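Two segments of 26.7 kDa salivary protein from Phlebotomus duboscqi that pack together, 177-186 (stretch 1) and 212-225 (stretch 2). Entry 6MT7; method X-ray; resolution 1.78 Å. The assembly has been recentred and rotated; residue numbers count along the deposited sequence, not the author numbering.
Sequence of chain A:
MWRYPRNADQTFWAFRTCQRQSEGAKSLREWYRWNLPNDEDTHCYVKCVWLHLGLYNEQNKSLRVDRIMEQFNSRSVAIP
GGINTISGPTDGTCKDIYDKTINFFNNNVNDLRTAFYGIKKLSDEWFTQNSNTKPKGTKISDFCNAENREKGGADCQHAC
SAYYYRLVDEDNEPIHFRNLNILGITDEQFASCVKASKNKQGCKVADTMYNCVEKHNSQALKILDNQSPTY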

ATOM      1  N   PHE A 177      -3.972  -9.621   0.529  1.00 10.88           N
ATOM      2  CA  PHE A 177      -5.138  -8.858   0.102  1.00 10.11           C
ATOM      3  C   PHE A 177      -4.949  -8.156  -1.236  1.00 11.49           C
ATOM      4  O   PHE A 177      -5.858  -7.433  -1.664  1.00 12.05           O
ATOM      5  CB  PHE A 177      -5.512  -7.815   1.168  1.00 10.80           C
ATOM      6  CG  PHE A 177      -4.441  -6.794   1.418  1.00  6.88           C
ATOM      7  CD1 PHE A 177      -4.286  -5.699   0.583  1.00  9.96           C
ATOM      8  CD2 PHE A 177      -3.588  -6.925   2.500  1.00 18.59           C
ATOM      9  CE1 PHE A 177      -3.292  -4.767   0.812  1.00 11.42           C
ATOM     10  CE2 PHE A 177      -2.605  -5.992   2.733  1.00 16.63           C
ATOM     11  CZ  PHE A 177      -2.457  -4.915   1.892  1.00 16.46           C
ATOM     12  N   ARG A 178      -3.795  -8.318  -1.884  1.00  9.32           N
ATOM     13  CA  ARG A 178      -3.520  -7.643  -3.151  1.00  7.16           C
ATOM     14  C   ARG A 178      -4.602  -7.946  -4.186  1.00 14.91           C
ATOM     15  O   ARG A 178      -5.020  -9.094  -4.360  1.00 16.88           O
ATOM     16  CB  ARG A 178      -2.138  -8.056  -3.665  1.00  9.33           C
ATOM     17  CG  ARG A 178      -1.612  -7.254  -4.849  1.00 13.47           C
ATOM     18  CD  ARG A 178      -1.191  -5.850  -4.424  1.00  9.64           C
ATOM     19  NE  ARG A 178      -0.266  -5.268  -5.390  1.00  7.37           N
ATOM     20  CZ  ARG A 178      -0.588  -4.281  -6.222  1.00  9.85           C
ATOM     21  NH1 ARG A 178      -1.801  -3.756  -6.186  1.00  6.23           N
ATOM     22  NH2 ARG A 178       0.311  -3.805  -7.081  1.00 11.45           N
ATOM     23  N   ASN A 179      -5.077  -6.890  -4.846  1.00 12.39           N
ATOM     24  CA  ASN A 179      -6.146  -6.958  -5.832  1.00 14.32           C
ATOM     25  C   ASN A 179      -5.515  -6.645  -7.178  1.00 18.78           C
ATOM     26  O   ASN A 179      -5.118  -5.503  -7.434  1.00 12.14           O
ATOM     27  CB  ASN A 179      -7.261  -5.971  -5.479  1.00 13.67           C
ATOM     28  CG  ASN A 179      -8.407  -5.970  -6.482  1.00 21.05           C
ATOM     29  OD1 ASN A 179      -8.271  -6.431  -7.616  1.00 14.92           O
ATOM     30  ND2 ASN A 179      -9.547  -5.426  -6.067  1.00 29.07           N
ATOM     31  N   LEU A 180      -5.409  -7.662  -8.031  1.00  8.46           N
ATOM     32  CA  LEU A 180      -4.925  -7.479  -9.390  1.00 10.36           C
ATOM     33  C   LEU A 180      -6.021  -7.751 -10.419  1.00  7.80           C
ATOM     34  O   LEU A 180      -5.714  -8.048 -11.576  1.00 11.92           O
ATOM     35  CB  LEU A 180      -3.710  -8.371  -9.638  1.00 14.66           C
ATOM     36  CG  LEU A 180      -2.483  -8.141  -8.736  1.00 16.58           C
ATOM     37  CD1 LEU A 180      -1.292  -8.995  -9.190  1.00 16.87           C
ATOM     38  CD2 LEU A 180      -2.087  -6.661  -8.652  1.00 13.81           C
ATOM     39  N   ASN A 181      -7.288  -7.630 -10.009  1.00 10.24           N
ATOM     40  CA  ASN A 181      -8.406  -8.016 -10.869  1.00 11.08           C
ATOM     41  C   ASN A 181      -8.392  -7.249 -12.186  1.00 16.53           C
ATOM     42  O   ASN A 181      -8.625  -7.833 -13.253  1.00 18.33           O
ATOM     43  CB  ASN A 181      -9.741  -7.779 -10.163  1.00 11.71           C
ATOM     44  CG  ASN A 181      -9.918  -8.609  -8.893  1.00 14.70           C
ATOM     45  OD1 ASN A 181      -9.230  -9.605  -8.661  1.00 19.59           O
ATOM     46  ND2 ASN A 181     -10.863  -8.195  -8.070  1.00 12.49           N
ATOM     47  N   ILE A 182      -8.154  -5.935 -12.130  1.00 16.21           N
ATOM     48  CA  ILE A 182      -8.178  -5.131 -13.354  1.00 20.56           C
ATOM     49  C   ILE A 182      -7.056  -5.522 -14.310  1.00 25.03           C
ATOM     50  O   ILE A 182      -7.143  -5.237 -15.512  1.00 23.06           O
ATOM     51  CB  ILE A 182      -8.124  -3.627 -13.012  1.00 24.73           C
ATOM     52  CG1 ILE A 182      -8.459  -2.779 -14.243  1.00 27.24           C
ATOM     53  CG2 ILE A 182      -6.762  -3.242 -12.459  1.00 20.82           C
ATOM     54  CD1 ILE A 182      -9.837  -3.032 -14.804  1.00 28.95           C
ATOM     55  N   LEU A 183      -6.010  -6.177 -13.811  1.00 17.17           N
ATOM     56  CA  LEU A 183      -4.918  -6.678 -14.633  1.00 16.68           C
ATOM     57  C   LEU A 183      -5.169  -8.082 -15.162  1.00 16.10           C
ATOM     58  O   LEU A 183      -4.271  -8.657 -15.787  1.00 19.30           O
ATOM     59  CB  LEU A 183      -3.610  -6.680 -13.837  1.00 18.10           C
ATOM     60  CG  LEU A 183      -3.258  -5.376 -13.130  1.00 22.27           C
ATOM     61  CD1 LEU A 183      -1.881  -5.478 -12.504  1.00 16.62           C
ATOM     62  CD2 LEU A 183      -3.326  -4.234 -14.131  1.00 23.41           C
ATOM     63  N   GLY A 184      -6.356  -8.638 -14.925  1.00 17.64           N
ATOM     64  CA  GLY A 184      -6.683  -9.966 -15.396  1.00 18.87           C
ATOM     65  C   GLY A 184      -6.283 -11.088 -14.471  1.00 18.62           C
ATOM     66  O   GLY A 184      -6.153 -12.230 -14.928  1.00 21.45           O
ATOM     67  N   ILE A 185      -6.062 -10.803 -13.191  1.00 10.58           N
ATOM     68  CA  ILE A 185      -5.742 -11.818 -12.190  1.00  8.84           C
ATOM     69  C   ILE A 185      -6.912 -11.865 -11.219  1.00  7.84           C
ATOM     70  O   ILE A 185      -7.131 -10.912 -10.460  1.00  8.24           O
ATOM     71  CB  ILE A 185      -4.437 -11.506 -11.443  1.00  9.95           C
ATOM     72  CG1 ILE A 185      -3.290 -11.296 -12.428  1.00 13.42           C
ATOM     73  CG2 ILE A 185      -4.110 -12.620 -10.440  1.00  8.90           C
ATOM     74  CD1 ILE A 185      -2.722 -12.565 -12.958  1.00 16.47           C
ATOM     75  N   THR A 186      -7.657 -12.969 -11.226  1.00  8.07           N
ATOM     76  CA  THR A 186      -8.803 -13.067 -10.333  1.00  7.93           C
ATOM     77  C   THR A 186      -8.338 -13.304  -8.901  1.00  9.41           C
ATOM     78  O   THR A 186      -7.185 -13.649  -8.639  1.00  7.93           O
ATOM     79  CB  THR A 186      -9.731 -14.211 -10.740  1.00  9.23           C
ATOM     80  OG1 THR A 186      -9.046 -15.453 -10.543  1.00  8.63           O
ATOM     81  CG2 THR A 186     -10.146 -14.090 -12.212  1.00 12.72           C
TER
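Stretch 2, residues 212-225: CVEKHNSQALKILD

Residues 212-225 lie against the 177-186 segment as two helical pieces joined by a short non-helical link. The first piece, 212-216, is the end of a helix that begins earlier in the chain; Asn-217 is the first residue to leave helical geometry (phi/psi -149/116), and by 220-225 the chain is helical again and continues beyond the stretch. The Asn-217 side chain helps set this junction, its OD1 accepting a capping bond from Gln-219 N at 2.9 Å. Stretch 1 is mostly loop, with a 3-10 segment at 181-183. The two chains run in opposite senses where they come nearest: the CA atoms of Leu-183 and Ala-220 are 4.9 Å apart, those of Gly-184 and Asn-217 6.4 Å, and those of Ile-185 and His-216 6.7 Å.

Leu-183 covers the most surface and is the centre of the contact. Its side chain (m, t) meets the second helix along one side: Leu-183 CB lies 3.7 Å from Ala-220 CB, CD2 of Leu-183 is 3.5 Å from Ile-223 CG2, and CD1 of Leu-183 is 3.7 Å from Leu-224 CG. The small methyl group of Ala-220 is consistent with the close backbone approach at this point.

Ile-185 serves the first helix and the junction. Its CA-to-CB bond points sideways, but the end of the side chain comes nearer, placing CD1 of Ile-185 3.5 Å from His-216 CB, 3.9 Å from Val-213 CG1 and 3.9 Å from Asn-217 CB. Its CG1 also lies 4.0 Å from Ala-220 CB, so that Ala-220 touches both Leu-183 and Ile-185.

Leu-224 extends the apolar surface toward the start of stretch 1. Its CD1 is 4.3 Å from Leu-180 CD2 and 3.6 Å from Arg-178 NH2, an oblique approach to the guanidinium, while Leu-180 CD1 reaches Val-213 CG1 at 4.1 Å.

No direct hydrogen bond joins the stretches; two waters make the polar links at Asn-217. One donates to Leu-183 O, with its oxygen 2.6 Å from that atom, and to Asn-217 OD1 at 3.0 Å; the other donates to Gly-184 O at 2.7 Å and accepts from Asn-217 ND2, also at 2.7 Å. Between these carbonyls, Gly-184 adopts phi/psi 87/20. An ideal CB here would be 2.7 Å from Asn-217 ND2 and jammed against the preceding carbonyl oxygen, so both the local backbone and the packing favour glycine.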

ATOM      1  N   CYS A 212       4.232 -17.045 -10.857  1.00 18.12           N
ATOM      2  CA  CYS A 212       2.849 -17.513 -10.842  1.00 13.61           C
ATOM      3  C   CYS A 212       1.902 -16.465 -11.408  1.00 12.87           C
ATOM      4  O   CYS A 212       1.006 -16.793 -12.198  1.00 13.57           O
ATOM      5  CB  CYS A 212       2.434 -17.896  -9.420  1.00 19.84           C
ATOM      6  SG  CYS A 212       0.727 -18.478  -9.272  1.00 18.59           S
ATOM      7  N   VAL A 213       2.081 -15.199 -11.019  1.00 12.65           N
ATOM      8  CA  VAL A 213       1.234 -14.140 -11.560  1.00 12.70           C
ATOM      9  C   VAL A 213       1.452 -14.019 -13.064  1.00 12.31           C
ATOM     10  O   VAL A 213       0.497 -13.905 -13.839  1.00 13.33           O
ATOM     11  CB  VAL A 213       1.505 -12.806 -10.833  1.00 14.64           C
ATOM     12  CG1 VAL A 213       0.835 -11.643 -11.569  1.00 14.65           C
ATOM     13  CG2 VAL A 213       1.007 -12.863  -9.381  1.00 11.62           C
ATOM     14  N   GLU A 214       2.714 -14.067 -13.498  1.00 14.20           N
ATOM     15  CA  GLU A 214       3.007 -13.931 -14.920  1.00 16.87           C
ATOM     16  C   GLU A 214       2.410 -15.076 -15.724  1.00 19.72           C
ATOM     17  O   GLU A 214       1.975 -14.876 -16.863  1.00 19.50           O
ATOM     18  CB  GLU A 214       4.515 -13.861 -15.133  1.00 23.02           C
ATOM     19  CG  GLU A 214       4.913 -13.478 -16.548  1.00 30.82           C
ATOM     20  CD  GLU A 214       6.400 -13.210 -16.674  1.00 33.64           C
ATOM     21  OE1 GLU A 214       7.201 -14.018 -16.152  1.00 36.26           O
ATOM     22  OE2 GLU A 214       6.763 -12.185 -17.287  1.00 38.55           O
ATOM     23  N   LYS A 215       2.376 -16.277 -15.145  1.00 22.87           N
ATOM     24  CA  LYS A 215       1.768 -17.409 -15.837  1.00 24.38           C
ATOM     25  C   LYS A 215       0.272 -17.195 -16.045  1.00 23.87           C
ATOM     26  O   LYS A 215      -0.276 -17.570 -17.088  1.00 24.78           O
ATOM     27  CB  LYS A 215       2.033 -18.697 -15.059  1.00 28.19           C
ATOM     28  CG  LYS A 215       1.551 -19.953 -15.768  1.00 37.06           C
ATOM     29  CD  LYS A 215       2.693 -20.929 -16.009  1.00 44.15           C
ATOM     30  CE  LYS A 215       2.217 -22.181 -16.739  1.00 48.40           C
ATOM     31  NZ  LYS A 215       2.582 -22.161 -18.184  1.00 49.31           N
ATOM     32  N   HIS A 216      -0.406 -16.581 -15.070  1.00 17.42           N
ATOM     33  CA  HIS A 216      -1.837 -16.342 -15.213  1.00 20.86           C
ATOM     34  C   HIS A 216      -2.119 -15.277 -16.262  1.00 26.07           C
ATOM     35  O   HIS A 216      -3.043 -15.428 -17.074  1.00 24.56           O
ATOM     36  CB  HIS A 216      -2.449 -15.951 -13.868  1.00 20.16           C
ATOM     37  CG  HIS A 216      -2.571 -17.092 -12.909  1.00 23.70           C
ATOM     38  ND1 HIS A 216      -3.307 -18.223 -13.193  1.00 23.38           N
ATOM     39  CD2 HIS A 216      -2.049 -17.282 -11.676  1.00 22.00           C
ATOM     40  CE1 HIS A 216      -3.232 -19.061 -12.173  1.00 23.01           C
ATOM     41  NE2 HIS A 216      -2.477 -18.512 -11.239  1.00 23.94           N
ATOM     42  N   ASN A 217      -1.341 -14.194 -16.269  1.00 19.35           N
ATOM     43  CA  ASN A 217      -1.507 -13.151 -17.276  1.00 16.82           C
ATOM     44  C   ASN A 217      -0.153 -12.510 -17.539  1.00 24.73           C
ATOM     45  O   ASN A 217       0.427 -11.883 -16.644  1.00 16.90           O
ATOM     46  CB  ASN A 217      -2.531 -12.103 -16.833  1.00 18.51           C
ATOM     47  CG  ASN A 217      -2.887 -11.130 -17.948  1.00 22.83           C
ATOM     48  OD1 ASN A 217      -2.048 -10.358 -18.401  1.00 27.87           O
ATOM     49  ND2 ASN A 217      -4.139 -11.167 -18.395  1.00 24.43           N
ATOM     50  N   SER A 218       0.349 -12.666 -18.766  1.00 25.61           N
ATOM     51  CA  SER A 218       1.706 -12.231 -19.075  1.00 23.93           C
ATOM     52  C   SER A 218       1.862 -10.717 -19.099  1.00 22.40           C
ATOM     53  O   SER A 218       3.000 -10.234 -19.062  1.00 27.38           O
ATOM     54  CB  SER A 218       2.157 -12.814 -20.420  1.00 27.00           C
ATOM     55  OG  SER A 218       1.291 -12.412 -21.466  1.00 31.02           O
ATOM     56  N   GLN A 219       0.769  -9.955 -19.150  1.00 20.71           N
ATOM     57  CA  GLN A 219       0.873  -8.505 -19.204  1.00 24.51           C
ATOM     58  C   GLN A 219       0.647  -7.828 -17.859  1.00 21.72           C
ATOM     59  O   GLN A 219       0.954  -6.639 -17.730  1.00 22.69           O
ATOM     60  CB  GLN A 219      -0.114  -7.938 -20.231  1.00 30.35           C
ATOM     61  CG  GLN A 219       0.052  -8.509 -21.637  1.00 42.81           C
ATOM     62  CD  GLN A 219       1.507  -8.731 -22.031  1.00 50.45           C
ATOM     63  OE1 GLN A 219       1.897  -9.832 -22.426  1.00 53.61           O
ATOM     64  NE2 GLN A 219       2.306  -7.674 -21.953  1.00 51.70           N
ATOM     65  N   ALA A 220       0.140  -8.552 -16.858  1.00 15.63           N
ATOM     66  CA  ALA A 220      -0.246  -7.917 -15.598  1.00 12.56           C
ATOM     67  C   ALA A 220       0.935  -7.203 -14.960  1.00 11.71           C
ATOM     68  O   ALA A 220       0.833  -6.036 -14.571  1.00 15.03           O
ATOM     69  CB  ALA A 220      -0.829  -8.958 -14.636  1.00 13.82           C
ATOM     70  N   LEU A 221       2.074  -7.886 -14.860  1.00 12.66           N
ATOM     71  CA  LEU A 221       3.224  -7.257 -14.224  1.00 13.80           C
ATOM     72  C   LEU A 221       3.840  -6.198 -15.126  1.00 18.63           C
ATOM     73  O   LEU A 221       4.407  -5.224 -14.626  1.00 13.86           O
ATOM     74  CB  LEU A 221       4.258  -8.312 -13.835  1.00 10.20           C
ATOM     75  CG  LEU A 221       3.805  -9.335 -12.779  1.00 11.62           C
ATOM     76  CD1 LEU A 221       4.963 -10.258 -12.419  1.00 16.53           C
ATOM     77  CD2 LEU A 221       3.249  -8.644 -11.536  1.00 11.20           C
ATOM     78  N   LYS A 222       3.725  -6.354 -16.451  1.00 20.21           N
ATOM     79  CA  LYS A 222       4.158  -5.284 -17.343  1.00 20.94           C
ATOM     80  C   LYS A 222       3.362  -4.010 -17.090  1.00 12.58           C
ATOM     81  O   LYS A 222       3.920  -2.908 -17.105  1.00 18.47           O
ATOM     82  CB  LYS A 222       4.026  -5.714 -18.806  1.00 20.26           C
ATOM     83  CG  LYS A 222       4.922  -6.870 -19.203  1.00 30.01           C
ATOM     84  CD  LYS A 222       5.148  -6.880 -20.717  1.00 42.20           C
ATOM     85  CE  LYS A 222       6.149  -7.946 -21.140  1.00 45.32           C
ATOM     86  NZ  LYS A 222       5.457  -9.122 -21.745  1.00 49.14           N
ATOM     87  N   ILE A 223       2.053  -4.143 -16.858  1.00 12.99           N
ATOM     88  CA  ILE A 223       1.214  -2.980 -16.593  1.00 12.01           C
ATOM     89  C   ILE A 223       1.618  -2.310 -15.283  1.00 14.80           C
ATOM     90  O   ILE A 223       1.722  -1.079 -15.210  1.00 11.56           O
ATOM     91  CB  ILE A 223      -0.271  -3.388 -16.602  1.00 16.75           C
ATOM     92  CG1 ILE A 223      -0.697  -3.814 -18.012  1.00 19.28           C
ATOM     93  CG2 ILE A 223      -1.150  -2.243 -16.096  1.00 17.50           C
ATOM     94  CD1 ILE A 223      -2.083  -4.392 -18.075  1.00 25.55           C
ATOM     95  N   LEU A 224       1.867  -3.098 -14.230  1.00 10.67           N
ATOM     96  CA  LEU A 224       2.364  -2.506 -12.991  1.00  8.33           C
ATOM     97  C   LEU A 224       3.692  -1.793 -13.212  1.00  9.92           C
ATOM     98  O   LEU A 224       3.929  -0.718 -12.649  1.00 13.43           O
ATOM     99  CB  LEU A 224       2.530  -3.570 -11.907  1.00 11.85           C
ATOM    100  CG  LEU A 224       1.272  -4.110 -11.240  1.00 12.34           C
ATOM    101  CD1 LEU A 224       1.665  -5.075 -10.110  1.00  6.95           C
ATOM    102  CD2 LEU A 224       0.371  -2.980 -10.733  1.00  8.76           C
ATOM    103  N   ASP A 225       4.583  -2.385 -14.007  1.00 13.63           N
ATOM    104  CA  ASP A 225       5.865  -1.733 -14.242  1.00 14.66           C
ATOM    105  C   ASP A 225       5.671  -0.419 -14.988  1.00 16.04           C
ATOM    106  O   ASP A 225       6.298   0.594 -14.649  1.00 16.90           O
ATOM    107  CB  ASP A 225       6.799  -2.670 -15.003  1.00 12.29           C
ATOM    108  CG  ASP A 225       8.219  -2.159 -15.050  1.00 17.23           C
ATOM    109  OD1 ASP A 225       8.716  -1.672 -14.009  1.00 16.01           O
ATOM    110  OD2 ASP A 225       8.844  -2.242 -16.131  1.00 15.31           O
TER
HETATM  111  O   HOH W   1      -2.884  -7.564 -17.756  1.00 26.02           O
HETATM  112  O   HOH W   2      -6.180 -12.799 -17.599  1.00 27.06           O